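Local structure of MGS-M5 (Unidentified, 4Q3N) at residues V9-F13 and V14-Y18; S147-T150 and A151-R154; D208-H211 and I212-V216; V216-A219 and A220-I223; L288-E292 and K293-Q297. The protein probably catalyses the NAD-dependent interconversion of L-lactate and pyruvate, as a tetrameric, Rossmann-fold member of the lactate/malate dehydrogenase family. All blocks are in the same frame, centred on the assembly; numbering follows the deposited sequence.

Interaction 1: V9-F13 and V14-Y18; sequences VGTGF and VGMSY
M16 lays its side chain alongside that of T11, the two pointing the same way, with M16 SD 3.8 Å from T11 CB and T11 CG2 next to it. Bends at chi2 and chi3 (-55° and -51°) set SD beside T11 and lead the terminal methyl away, and M16 CG rests 3.5 Å from T11 O. The turn joins strand 5-9 to helix 13-25 and carries G10, G12 and G15 in the spacing of a Rossmann GxGxxG loop, consistent with dinucleotide binding. G15 must be small, since a CB would run into G10 O. G12 is the N-cap, and its O takes the M16 N-H at 3.0 Å, nearly in line with the carbonyl. At the next residue, F13 O is gripped twice: S17 N at 2.9 Å and S17 OG at 2.8 Å reach it from opposite faces of its plane. Were S17 an alanine, F13 O would probably keep just the backbone donor here and lose the tie across that face. A water accepts from G15 N at 2.9 Å and, more weakly, G12 N. Backbone polar groups, S17 OG and one water thus satisfy much of the turn, and bare G15 lets strand and helix come close.

Interaction 2: S147-T150 and A151-R154; sequences SLDT and ARLR
R152 reaches back over L148, one turn earlier on helix 147-161, a helix of the lactate/malate dehydrogenase C-terminal domain. With CG anti to the carbonyl carbon (chi1 -68°) and the chain extended from CG to NE, the arginine runs back along the helix and lays one face of its guanidinium over the leucine. L148 CD2 sits 3.3 Å above that plane, displaced toward its rim, and is 3.5 Å from R152 NH2. The leucine meets it because its CG stands anti to the backbone N (chi1 172°), which sends the branched end up beside the arginine. D149 approaches the same guanidinium at its edge, its carboxylate turned 74° from the guanidinium plane. D149 OD1 and R152 NH1 stay 4.0 Å apart, beyond a salt bridge; a water accepts from R152 NH1 and lies close to D149 OD1, so it probably bridges them, while D149 OD2 is hydrogen-bonded to H176. The D149-H176 pair with nearby R152 resembles the Asp-His pair and arginine found near the substrate in lactate dehydrogenases. H50 of the second subunit packs on L148, A151 and R152, so this face of the helix contributes to a subunit contact. In the R154 conformer modelled here, T150 CG2 lies 4.0 Å from R154 CD, while T150 OG1 turns to T146 O and I172 N. Beneath these side chains R154 N donates to T150 O at 2.9 Å.

Interaction 3: D208-H211 and I212-V216; sequences DLEH and IYLKV
H211 and K215 lie side by side on successive turns of helix 206-227, in the alpha/beta C-terminal domain, pointing the same way, with H211 CE1 3.4 Å from K215 CG. A trans chi1 (178°) carries the imidazole there, and the lysine, bent at chi2, chi3 and chi4, curls round so that its CD also borders the ring. The methylenes meet the ring obliquely, and H211 ND1 makes a weak hydrogen bond to Y160 OH. K215 NZ continues to a salt bridge with E156 on helix 147-161, along which this helix packs through I212. With a leucine in place of K215, E156 is likely to lose its charged mate and the ring its flanking chain. E210 and Y213 form a second side-by-side pair: the carboxylate, its plane 43° from the tyrosine ring, brings E210 OE2 to 3.8 Å from Y213 CD2, while Y213 OH is hydrogen-bonded to R217. On the inward side I212 lays CG1 3.1 Å from D208 O, and I212 N donates to that same oxygen at 2.8 Å. The helix divides its chemistry: aliphatic I212 faces the neighbouring helix, while the lysine charge is probably answered by E156 and its methylenes serve the ring.

Interaction 4: V216-A219 and A220-I223; sequences VRDA and AYEI
D218 sets its carboxylate beside Y221 where helix 206-227 is kinked, the N-H groups of A220 and Y221 having no bond to the preceding turn. Two backbone bonds resume the pattern: E222 N donates to D218 O at 2.9 Å, nearly in line with the carbonyl, and I223 N to A219 O at 3.0 Å. The unbonded N-H groups turn instead to two waters: the one on Y221 N donates to R217 O, and the one on A220 N probably does too, so solvent stands in for the missing bonds. Side-chain packing is modest. Y221 CG, anti to the backbone N (chi1 179°), sets the ring beside the carboxylate, planes only 11° apart, with D218 OD1 3.7 Å from Y221 CB. On the buried side I223 leans over A219 O, I223 CG1 at 3.5 Å, and both A219 and I223 pack on R152 of helix 147-161 and on H50 of the second subunit. On the outer side the carboxylates of D218 and E222, planes 82° apart, are like charges close together. This probably costs some energy, eased by the salt bridge from E222 OE2 to R226. The two acids come closest at D218 OD2 to E222 OE1, 3.7 Å.

Interaction 5: L288-E292 and K293-Q297; sequences LKLNE and KENSQ
N291 and E294 exchange hydrogen bonds across the first turn of helix 292-311, and this is the close-knit part of the contact. N291 OD1 accepts the E294 N-H at 2.9 Å, almost straight at 169° and nearly in line with the amide C=O. In return E294 OE1 takes N291 N at 2.9 Å, the donor standing above the carboxylate plane. N291 has its CG between the backbone N and the carbonyl carbon (chi1 64°), which folds the amide back over the helix start. The amide and carboxylate planes are stacked, 28° apart, and N291 OD1 lies only 3.1 Å from E294 CG. Together these bonds make a capping box, with N291 as the N-cap that ends the loop from strand 281-285. S185 OG adds another bond to E294 OE1, so the glutamate that holds the loop is itself positioned by S185, on a loop of the same chain. L290 closes the inner side: its CB packs 3.9 Å from E294 CB, and CD1 reaches N295 OD1, while N295 ND2 is bonded to D264. The outer side is looser. E292 and K293 extend away from the turn, meeting the other segment through little more than CB and backbone, and both are exposed. E292 N, on this solvent side, is hydrogen-bonded to a glycerol probably from the crystallisation liquor, and S296 N reaches E292 O at 3.1 Å.

Interaction 2 is the buried contact of the set, interaction 5 lies at the surface, and interactions 1, 3 and 4 are partly buried. Interactions 3 and 4 are successive parts of helix 206-227 and share V216. Both pack against interaction 2, through L153 on I212 and R152 on A219, so the three fix helix 147-161 against helix 206-227. Interaction 1 stands apart in the NAD-binding domain, its centre about 35 Å from that of interaction 5. Both begin a helix, one with glycines and backbone carbonyls, the other with side-chain caps. Interactions 1, 2 and 4 also touch the second subunit, whereas interaction 3 meets no other chain.

Interaction 1: V9-F13 and V14-Y18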
loop_
_atom_site.group_PDB
_atom_site.type_symbol
_atom_site.label_atom_id
_atom_site.label_comp_id
_atom_site.label_asym_id
_atom_site.label_seq_id
_atom_site.Cartn_x
_atom_site.Cartn_y
_atom_site.Cartn_z
ATOM N N VAL A 9 3.112 16.318 19.618
ATOM C CA VAL A 9 2.888 17.402 20.595
ATOM C C VAL A 9 2.523 18.666 19.797
ATOM O O VAL A 9 3.356 19.203 19.056
ATOM C CB VAL A 9 4.138 17.682 21.494
ATOM C CG1 VAL A 9 3.839 18.891 22.492
ATOM C CG2 VAL A 9 4.573 16.425 22.190
ATOM N N GLY A 10 1.293 19.132 19.966
ATOM C CA GLY A 10 0.804 20.363 19.326
ATOM C C GLY A 10 -0.120 19.895 18.233
ATOM O O GLY A 10 0.323 19.240 17.288
ATOM N N THR A 11 -1.411 20.159 18.345
ATOM C CA THR A 11 -2.280 19.652 17.284
ATOM C C THR A 11 -2.764 20.818 16.373
ATOM O O THR A 11 -3.942 20.954 16.120
ATOM C CB THR A 11 -3.495 18.870 17.881
ATOM O OG1 THR A 11 -4.201 19.710 18.788
ATOM C CG2 THR A 11 -3.072 17.620 18.635
ATOM N N GLY A 12 -1.859 21.656 15.889
ATOM C CA GLY A 12 -2.225 22.663 14.894
ATOM C C GLY A 12 -2.182 21.956 13.515
ATOM O O GLY A 12 -2.063 20.739 13.466
ATOM N N PHE A 13 -2.238 22.703 12.403
ATOM C CA PHE A 13 -2.336 22.016 11.131
ATOM C C PHE A 13 -1.072 21.249 10.766
ATOM O O PHE A 13 -1.163 20.270 10.060
ATOM C CB PHE A 13 -2.711 22.992 10.014
ATOM C CG PHE A 13 -4.100 23.544 10.196
ATOM C CD1 PHE A 13 -5.202 22.742 9.951
ATOM C CD2 PHE A 13 -4.304 24.805 10.699
ATOM C CE1 PHE A 13 -6.498 23.222 10.147
ATOM C CE2 PHE A 13 -5.596 25.293 10.901
ATOM C CZ PHE A 13 -6.689 24.475 10.640
ATOM N N VAL A 14 0.099 21.658 11.240
ATOM C CA VAL A 14 1.293 20.817 10.950
ATOM C C VAL A 14 1.203 19.450 11.642
ATOM O O VAL A 14 1.307 18.398 10.995
ATOM C CB VAL A 14 2.604 21.551 11.360
ATOM C CG1 VAL A 14 3.788 20.618 11.260
ATOM C CG2 VAL A 14 2.837 22.807 10.463
ATOM N N GLY A 15 0.935 19.447 12.939
ATOM C CA GLY A 15 0.890 18.176 13.664
ATOM C C GLY A 15 -0.237 17.292 13.134
ATOM O O GLY A 15 -0.087 16.053 13.031
ATOM N N MET A 16 -1.373 17.904 12.798
ATOM C CA MET A 16 -2.529 17.086 12.442
ATOM C C MET A 16 -2.453 16.621 10.956
ATOM O O MET A 16 -2.968 15.576 10.635
ATOM C CB MET A 16 -3.854 17.817 12.702
ATOM C CG MET A 16 -4.149 17.971 14.227
ATOM S SD MET A 16 -4.113 16.391 15.091
ATOM C CE MET A 16 -5.225 15.317 14.103
ATOM N N SER A 17 -1.855 17.410 10.081
ATOM C CA SER A 17 -1.646 16.962 8.702
ATOM C C SER A 17 -0.691 15.765 8.728
ATOM O O SER A 17 -0.901 14.747 8.072
ATOM C CB SER A 17 -1.091 18.111 7.868
ATOM O OG SER A 17 -2.121 19.080 7.665
ATOM N N TYR A 18 0.321 15.864 9.569
ATOM C CA TYR A 18 1.222 14.741 9.797
ATOM C C TYR A 18 0.455 13.495 10.308
ATOM O O TYR A 18 0.564 12.383 9.728
ATOM C CB TYR A 18 2.302 15.160 10.808
ATOM C CG TYR A 18 3.118 13.999 11.385
ATOM C CD1 TYR A 18 3.796 13.099 10.558
ATOM C CD2 TYR A 18 3.225 13.833 12.754
ATOM C CE1 TYR A 18 4.583 12.023 11.116
ATOM C CE2 TYR A 18 4.021 12.795 13.331
ATOM C CZ TYR A 18 4.698 11.905 12.495
ATOM O OH TYR A 18 5.453 10.892 13.054
HETATM O O HOH W 1 0.835 21.604 14.831
#

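Interaction 2: S147-T150 and A151-R154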
loop_
_atom_site.group_PDB
_atom_site.type_symbol
_atom_site.label_atom_id
_atom_site.label_comp_id
_atom_site.label_asym_id
_atom_site.label_seq_id
_atom_site.Cartn_x
_atom_site.Cartn_y
_atom_site.Cartn_z
ATOM N N SER A 147 14.141 18.750 4.532
ATOM C CA SER A 147 13.508 17.612 3.832
ATOM C C SER A 147 12.377 18.101 2.912
ATOM O O SER A 147 12.273 17.690 1.769
ATOM C CB SER A 147 12.962 16.592 4.859
ATOM O OG SER A 147 12.077 17.282 5.772
ATOM N N LEU A 148 11.544 19.025 3.393
ATOM C CA LEU A 148 10.468 19.577 2.549
ATOM C C LEU A 148 11.013 20.488 1.441
ATOM O O LEU A 148 10.510 20.476 0.305
ATOM C CB LEU A 148 9.455 20.359 3.417
ATOM C CG LEU A 148 8.371 21.173 2.683
ATOM C CD1 LEU A 148 7.417 20.264 1.810
ATOM C CD2 LEU A 148 7.607 22.065 3.648
ATOM N N ASP A 149 12.000 21.317 1.762
ATOM C CA ASP A 149 12.607 22.150 0.725
ATOM C C ASP A 149 13.129 21.248 -0.411
ATOM O O ASP A 149 13.049 21.584 -1.581
ATOM C CB ASP A 149 13.761 23.005 1.285
ATOM C CG ASP A 149 13.340 23.810 2.522
ATOM O OD1 ASP A 149 12.770 24.869 2.338
ATOM O OD2 ASP A 149 13.457 23.309 3.657
ATOM N N THR A 150 13.695 20.135 -0.020
ATOM C CA THR A 150 14.243 19.151 -0.968
ATOM C C THR A 150 13.121 18.522 -1.843
ATOM O O THR A 150 13.259 18.410 -3.080
ATOM C CB THR A 150 15.019 18.057 -0.210
ATOM O OG1 THR A 150 16.226 18.655 0.352
ATOM C CG2 THR A 150 15.407 16.881 -1.177
ATOM N N ALA A 151 12.000 18.173 -1.223
ATOM C CA ALA A 151 10.855 17.685 -1.994
ATOM C C ALA A 151 10.348 18.747 -2.958
ATOM O O ALA A 151 9.894 18.433 -4.041
ATOM C CB ALA A 151 9.702 17.244 -1.064
ATOM N N ARG A 152 10.367 20.013 -2.545
ATOM C CA ARG A 152 9.970 21.089 -3.428
ATOM C C ARG A 152 10.904 21.191 -4.621
ATOM O O ARG A 152 10.484 21.399 -5.753
ATOM C CB ARG A 152 9.962 22.440 -2.657
ATOM C CG ARG A 152 8.852 22.502 -1.606
ATOM C CD ARG A 152 8.883 23.840 -0.810
ATOM N NE ARG A 152 7.643 24.031 -0.050
ATOM C CZ ARG A 152 7.621 24.591 1.150
ATOM N NH1 ARG A 152 8.765 25.001 1.755
ATOM N NH2 ARG A 152 6.475 24.724 1.749
ATOM N N LEU A 153 12.195 21.154 -4.338
ATOM C CA LEU A 153 13.214 21.163 -5.397
ATOM C C LEU A 153 12.986 20.026 -6.421
ATOM O O LEU A 153 13.013 20.245 -7.632
ATOM C CB LEU A 153 14.608 20.975 -4.787
ATOM C CG LEU A 153 15.798 20.827 -5.740
ATOM C CD1 LEU A 153 16.038 22.163 -6.466
ATOM C CD2 LEU A 153 17.055 20.436 -4.979
ATOM N N ARG A 154 12.781 18.808 -5.924
ATOM C CA ARG A 154 12.537 17.665 -6.807
ATOM C C ARG A 154 11.276 17.878 -7.637
ATOM O O ARG A 154 11.275 17.658 -8.859
ATOM C CB ARG A 154 12.432 16.374 -5.987
ATOM C CG ARG A 154 13.647 16.142 -5.107
ATOM C CD ARG A 154 13.382 15.013 -4.135
ATOM N NE ARG A 154 13.532 13.720 -4.778
ATOM C CZ ARG A 154 13.412 12.561 -4.140
ATOM N NH1 ARG A 154 13.152 12.540 -2.839
ATOM N NH2 ARG A 154 13.596 11.428 -4.803
HETATM O O HOH W 2 11.312 25.547 0.446
#

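Interaction 3: D208-H211 and I212-V216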
loop_
_atom_site.group_PDB
_atom_site.type_symbol
_atom_site.label_atom_id
_atom_site.label_comp_id
_atom_site.label_asym_id
_atom_site.label_seq_id
_atom_site.Cartn_x
_atom_site.Cartn_y
_atom_site.Cartn_z
ATOM N N ASP A 208 17.519 28.037 -15.807
ATOM C CA ASP A 208 16.377 27.524 -15.084
ATOM C C ASP A 208 16.759 27.226 -13.640
ATOM O O ASP A 208 15.898 27.207 -12.751
ATOM C CB ASP A 208 15.827 26.242 -15.776
ATOM C CG ASP A 208 15.355 26.519 -17.181
ATOM O OD1 ASP A 208 14.840 27.659 -17.443
ATOM O OD2 ASP A 208 15.530 25.626 -18.031
ATOM N N LEU A 209 18.045 26.942 -13.414
ATOM C CA LEU A 209 18.491 26.477 -12.110
ATOM C C LEU A 209 18.321 27.590 -11.078
ATOM O O LEU A 209 17.843 27.357 -9.986
ATOM C CB LEU A 209 19.962 26.035 -12.144
ATOM C CG LEU A 209 20.272 24.822 -13.043
ATOM C CD1 LEU A 209 21.742 24.370 -12.908
ATOM C CD2 LEU A 209 19.298 23.697 -12.779
ATOM N N GLU A 210 18.739 28.799 -11.435
ATOM C CA GLU A 210 18.628 29.926 -10.514
ATOM C C GLU A 210 17.158 30.204 -10.272
ATOM O O GLU A 210 16.752 30.443 -9.129
ATOM C CB GLU A 210 19.365 31.164 -11.062
ATOM C CG GLU A 210 19.421 32.400 -10.113
ATOM C CD GLU A 210 20.176 32.157 -8.798
ATOM O OE1 GLU A 210 20.939 31.165 -8.676
ATOM O OE2 GLU A 210 19.999 32.973 -7.869
ATOM N N HIS A 211 16.339 30.091 -11.318
ATOM C CA HIS A 211 14.903 30.289 -11.147
ATOM C C HIS A 211 14.316 29.289 -10.165
ATOM O O HIS A 211 13.522 29.633 -9.297
ATOM C CB HIS A 211 14.164 30.148 -12.457
ATOM C CG HIS A 211 12.691 30.296 -12.293
ATOM N ND1 HIS A 211 11.821 29.233 -12.344
ATOM C CD2 HIS A 211 11.934 31.379 -12.028
ATOM C CE1 HIS A 211 10.589 29.659 -12.143
ATOM N NE2 HIS A 211 10.632 30.960 -11.938
ATOM N N ILE A 212 14.712 28.029 -10.329
ATOM C CA ILE A 212 14.230 26.963 -9.450
ATOM C C ILE A 212 14.630 27.218 -7.992
ATOM O O ILE A 212 13.813 27.030 -7.080
ATOM C CB ILE A 212 14.764 25.549 -9.940
ATOM C CG1 ILE A 212 14.042 25.188 -11.244
ATOM C CG2 ILE A 212 14.552 24.503 -8.846
ATOM C CD1 ILE A 212 14.653 23.929 -12.065
ATOM N N TYR A 213 15.871 27.657 -7.773
ATOM C CA TYR A 213 16.288 28.010 -6.414
ATOM C C TYR A 213 15.361 29.094 -5.839
ATOM O O TYR A 213 14.872 28.976 -4.710
ATOM C CB TYR A 213 17.768 28.458 -6.395
ATOM C CG TYR A 213 18.157 29.336 -5.196
ATOM C CD1 TYR A 213 18.344 28.812 -3.903
ATOM C CD2 TYR A 213 18.326 30.684 -5.374
ATOM C CE1 TYR A 213 18.699 29.698 -2.814
ATOM C CE2 TYR A 213 18.659 31.532 -4.343
ATOM C CZ TYR A 213 18.843 31.050 -3.072
ATOM O OH TYR A 213 19.159 31.986 -2.091
ATOM N N LEU A 214 15.093 30.135 -6.625
ATOM C CA LEU A 214 14.200 31.211 -6.171
ATOM C C LEU A 214 12.815 30.679 -5.840
ATOM O O LEU A 214 12.235 31.030 -4.802
ATOM C CB LEU A 214 14.110 32.302 -7.233
ATOM C CG LEU A 214 15.435 33.024 -7.547
ATOM C CD1 LEU A 214 15.317 34.168 -8.577
ATOM C CD2 LEU A 214 16.052 33.549 -6.262
ATOM N N LYS A 215 12.297 29.791 -6.694
ATOM C CA LYS A 215 10.976 29.184 -6.442
ATOM C C LYS A 215 10.971 28.427 -5.131
ATOM O O LYS A 215 10.013 28.462 -4.351
ATOM C CB LYS A 215 10.595 28.185 -7.576
ATOM C CG LYS A 215 10.139 28.821 -8.873
ATOM C CD LYS A 215 8.784 29.523 -8.673
ATOM C CE LYS A 215 7.671 28.509 -8.314
ATOM N NZ LYS A 215 7.374 27.458 -9.350
ATOM N N VAL A 216 12.034 27.675 -4.906
ATOM C CA VAL A 216 12.121 26.928 -3.654
ATOM C C VAL A 216 12.195 27.870 -2.448
ATOM O O VAL A 216 11.497 27.673 -1.441
ATOM C CB VAL A 216 13.342 25.973 -3.670
ATOM C CG1 VAL A 216 13.613 25.380 -2.271
ATOM C CG2 VAL A 216 13.124 24.868 -4.692
#

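Interaction 4: V216-A219 and A220-I223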
loop_
_atom_site.group_PDB
_atom_site.type_symbol
_atom_site.label_atom_id
_atom_site.label_comp_id
_atom_site.label_asym_id
_atom_site.label_seq_id
_atom_site.Cartn_x
_atom_site.Cartn_y
_atom_site.Cartn_z
ATOM N N VAL A 216 12.034 27.675 -4.906
ATOM C CA VAL A 216 12.121 26.928 -3.654
ATOM C C VAL A 216 12.195 27.870 -2.448
ATOM O O VAL A 216 11.497 27.673 -1.441
ATOM C CB VAL A 216 13.342 25.973 -3.670
ATOM C CG1 VAL A 216 13.613 25.380 -2.271
ATOM C CG2 VAL A 216 13.124 24.868 -4.692
ATOM N N ARG A 217 13.029 28.910 -2.556
ATOM C CA ARG A 217 13.137 29.942 -1.527
ATOM C C ARG A 217 11.803 30.613 -1.150
ATOM O O ARG A 217 11.539 30.880 0.023
ATOM C CB ARG A 217 14.086 31.068 -1.991
ATOM C CG ARG A 217 15.569 30.783 -1.924
ATOM C CD ARG A 217 16.220 31.232 -0.603
ATOM N NE ARG A 217 15.630 32.420 -0.001
ATOM C CZ ARG A 217 16.102 33.659 -0.135
ATOM N NH1 ARG A 217 17.170 33.904 -0.881
ATOM N NH2 ARG A 217 15.478 34.669 0.470
ATOM N N ASP A 218 10.972 30.870 -2.159
ATOM C CA ASP A 218 9.742 31.663 -2.017
ATOM C C ASP A 218 8.512 30.795 -1.782
ATOM O O ASP A 218 7.430 31.331 -1.562
ATOM C CB ASP A 218 9.509 32.475 -3.277
ATOM C CG ASP A 218 8.614 33.684 -3.056
ATOM O OD1 ASP A 218 8.707 34.383 -1.994
ATOM O OD2 ASP A 218 7.858 33.985 -4.002
ATOM N N ALA A 219 8.678 29.466 -1.823
ATOM C CA ALA A 219 7.522 28.547 -1.769
ATOM C C ALA A 219 6.631 28.693 -0.538
ATOM O O ALA A 219 5.410 28.780 -0.663
ATOM C CB ALA A 219 7.997 27.089 -1.891
ATOM N N ALA A 220 7.216 28.740 0.655
ATOM C CA ALA A 220 6.416 28.929 1.861
ATOM C C ALA A 220 5.624 30.220 1.821
ATOM O O ALA A 220 4.430 30.261 2.148
ATOM C CB ALA A 220 7.314 28.925 3.101
ATOM N N TYR A 221 6.307 31.306 1.489
ATOM C CA TYR A 221 5.624 32.598 1.421
ATOM C C TYR A 221 4.451 32.545 0.466
ATOM O O TYR A 221 3.365 33.097 0.713
ATOM C CB TYR A 221 6.577 33.715 0.954
ATOM C CG TYR A 221 5.861 35.032 0.863
ATOM C CD1 TYR A 221 5.146 35.387 -0.273
ATOM C CD2 TYR A 221 5.912 35.937 1.921
ATOM C CE1 TYR A 221 4.456 36.623 -0.343
ATOM C CE2 TYR A 221 5.258 37.153 1.857
ATOM C CZ TYR A 221 4.530 37.491 0.722
ATOM O OH TYR A 221 3.903 38.702 0.649
ATOM N N GLU A 222 4.708 31.921 -0.668
ATOM C CA GLU A 222 3.720 31.857 -1.735
ATOM C C GLU A 222 2.456 31.119 -1.237
ATOM O O GLU A 222 1.317 31.572 -1.460
ATOM C CB GLU A 222 4.355 31.150 -2.948
ATOM C CG GLU A 222 3.647 31.269 -4.239
ATOM C CD GLU A 222 3.330 32.714 -4.615
ATOM O OE1 GLU A 222 4.280 33.458 -4.953
ATOM O OE2 GLU A 222 2.120 33.077 -4.558
ATOM N N ILE A 223 2.665 29.991 -0.558
ATOM C CA ILE A 223 1.549 29.207 -0.074
ATOM C C ILE A 223 0.812 29.968 1.049
ATOM O O ILE A 223 -0.406 30.118 1.017
ATOM C CB ILE A 223 2.023 27.826 0.393
ATOM C CG1 ILE A 223 2.402 26.969 -0.844
ATOM C CG2 ILE A 223 0.872 27.084 1.175
ATOM C CD1 ILE A 223 3.392 25.729 -0.512
HETATM O O HOH W 3 9.258 31.471 1.612
HETATM O O HOH W 4 10.130 28.561 1.212
#

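Interaction 5: L288-E292 and K293-Q297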
loop_
_atom_site.group_PDB
_atom_site.type_symbol
_atom_site.label_atom_id
_atom_site.label_comp_id
_atom_site.label_asym_id
_atom_site.label_seq_id
_atom_site.Cartn_x
_atom_site.Cartn_y
_atom_site.Cartn_z
ATOM N N LEU A 288 29.051 15.078 1.719
ATOM C CA LEU A 288 29.210 15.326 0.287
ATOM C C LEU A 288 30.442 16.152 0.019
ATOM O O LEU A 288 30.805 16.997 0.841
ATOM C CB LEU A 288 27.996 16.084 -0.293
ATOM C CG LEU A 288 26.663 15.373 -0.030
ATOM C CD1 LEU A 288 25.521 16.365 -0.414
ATOM C CD2 LEU A 288 26.609 14.047 -0.868
ATOM N N LYS A 289 31.071 15.950 -1.143
ATOM C CA LYS A 289 32.134 16.872 -1.605
ATOM C C LYS A 289 31.444 18.121 -2.167
ATOM O O LYS A 289 30.860 18.071 -3.240
ATOM C CB LYS A 289 33.040 16.234 -2.687
ATOM C CG LYS A 289 34.048 15.170 -2.226
ATOM C CD LYS A 289 35.144 14.959 -3.320
ATOM C CE LYS A 289 36.467 14.385 -2.781
ATOM N NZ LYS A 289 36.562 12.885 -2.654
ATOM N N LEU A 290 31.514 19.243 -1.459
ATOM C CA LEU A 290 30.836 20.460 -1.902
ATOM C C LEU A 290 31.782 21.249 -2.754
ATOM O O LEU A 290 32.983 21.180 -2.516
ATOM C CB LEU A 290 30.387 21.314 -0.707
ATOM C CG LEU A 290 29.383 20.639 0.199
ATOM C CD1 LEU A 290 28.909 21.631 1.327
ATOM C CD2 LEU A 290 28.200 20.059 -0.567
ATOM N N ASN A 291 31.279 22.029 -3.715
ATOM C CA ASN A 291 32.211 22.897 -4.434
ATOM C C ASN A 291 32.429 24.160 -3.610
ATOM O O ASN A 291 31.836 24.333 -2.554
ATOM C CB ASN A 291 31.748 23.200 -5.875
ATOM C CG ASN A 291 30.453 23.987 -5.947
ATOM O OD1 ASN A 291 30.050 24.633 -4.997
ATOM N ND2 ASN A 291 29.785 23.922 -7.102
ATOM N N GLU A 292 33.296 25.030 -4.074
ATOM C CA GLU A 292 33.694 26.212 -3.304
ATOM C C GLU A 292 32.510 27.111 -2.944
ATOM O O GLU A 292 32.375 27.568 -1.800
ATOM C CB GLU A 292 34.743 26.974 -4.105
ATOM C CG GLU A 292 35.226 28.254 -3.506
ATOM C CD GLU A 292 36.299 28.918 -4.379
ATOM O OE1 GLU A 292 36.870 28.221 -5.255
ATOM O OE2 GLU A 292 36.563 30.128 -4.184
ATOM N N LYS A 293 31.647 27.366 -3.920
ATOM C CA LYS A 293 30.444 28.153 -3.667
ATOM C C LYS A 293 29.563 27.531 -2.574
ATOM O O LYS A 293 29.181 28.196 -1.620
ATOM C CB LYS A 293 29.646 28.316 -4.959
ATOM C CG LYS A 293 28.298 29.001 -4.784
ATOM C CD LYS A 293 27.598 29.214 -6.133
ATOM C CE LYS A 293 26.174 29.773 -5.947
ATOM N NZ LYS A 293 25.444 30.089 -7.216
ATOM N N GLU A 294 29.260 26.243 -2.701
ATOM C CA GLU A 294 28.364 25.556 -1.751
ATOM C C GLU A 294 28.970 25.513 -0.347
ATOM O O GLU A 294 28.274 25.663 0.663
ATOM C CB GLU A 294 28.093 24.124 -2.256
ATOM C CG GLU A 294 27.319 24.101 -3.526
ATOM C CD GLU A 294 27.470 22.782 -4.288
ATOM O OE1 GLU A 294 28.357 21.962 -3.935
ATOM O OE2 GLU A 294 26.727 22.594 -5.270
ATOM N N ASN A 295 30.283 25.298 -0.276
ATOM C CA ASN A 295 30.918 25.235 1.023
ATOM C C ASN A 295 30.814 26.592 1.729
ATOM O O ASN A 295 30.555 26.688 2.935
ATOM C CB ASN A 295 32.384 24.818 0.889
ATOM C CG ASN A 295 32.887 24.089 2.124
ATOM O OD1 ASN A 295 32.163 23.309 2.737
ATOM N ND2 ASN A 295 34.116 24.360 2.508
ATOM N N SER A 296 31.037 27.638 0.949
ATOM C CA SER A 296 30.854 28.996 1.433
ATOM C C SER A 296 29.407 29.217 1.893
ATOM O O SER A 296 29.151 29.825 2.952
ATOM C CB SER A 296 31.238 29.986 0.347
ATOM O OG SER A 296 31.039 31.297 0.806
ATOM N N GLN A 297 28.455 28.740 1.106
ATOM C CA GLN A 297 27.054 28.944 1.457
ATOM C C GLN A 297 26.715 28.163 2.722
ATOM O O GLN A 297 25.926 28.627 3.543
ATOM C CB GLN A 297 26.127 28.547 0.300
ATOM C CG GLN A 297 26.227 29.460 -0.961
ATOM C CD GLN A 297 25.363 28.899 -2.074
ATOM O OE1 GLN A 297 25.571 27.766 -2.537
ATOM N NE2 GLN A 297 24.327 29.628 -2.429
#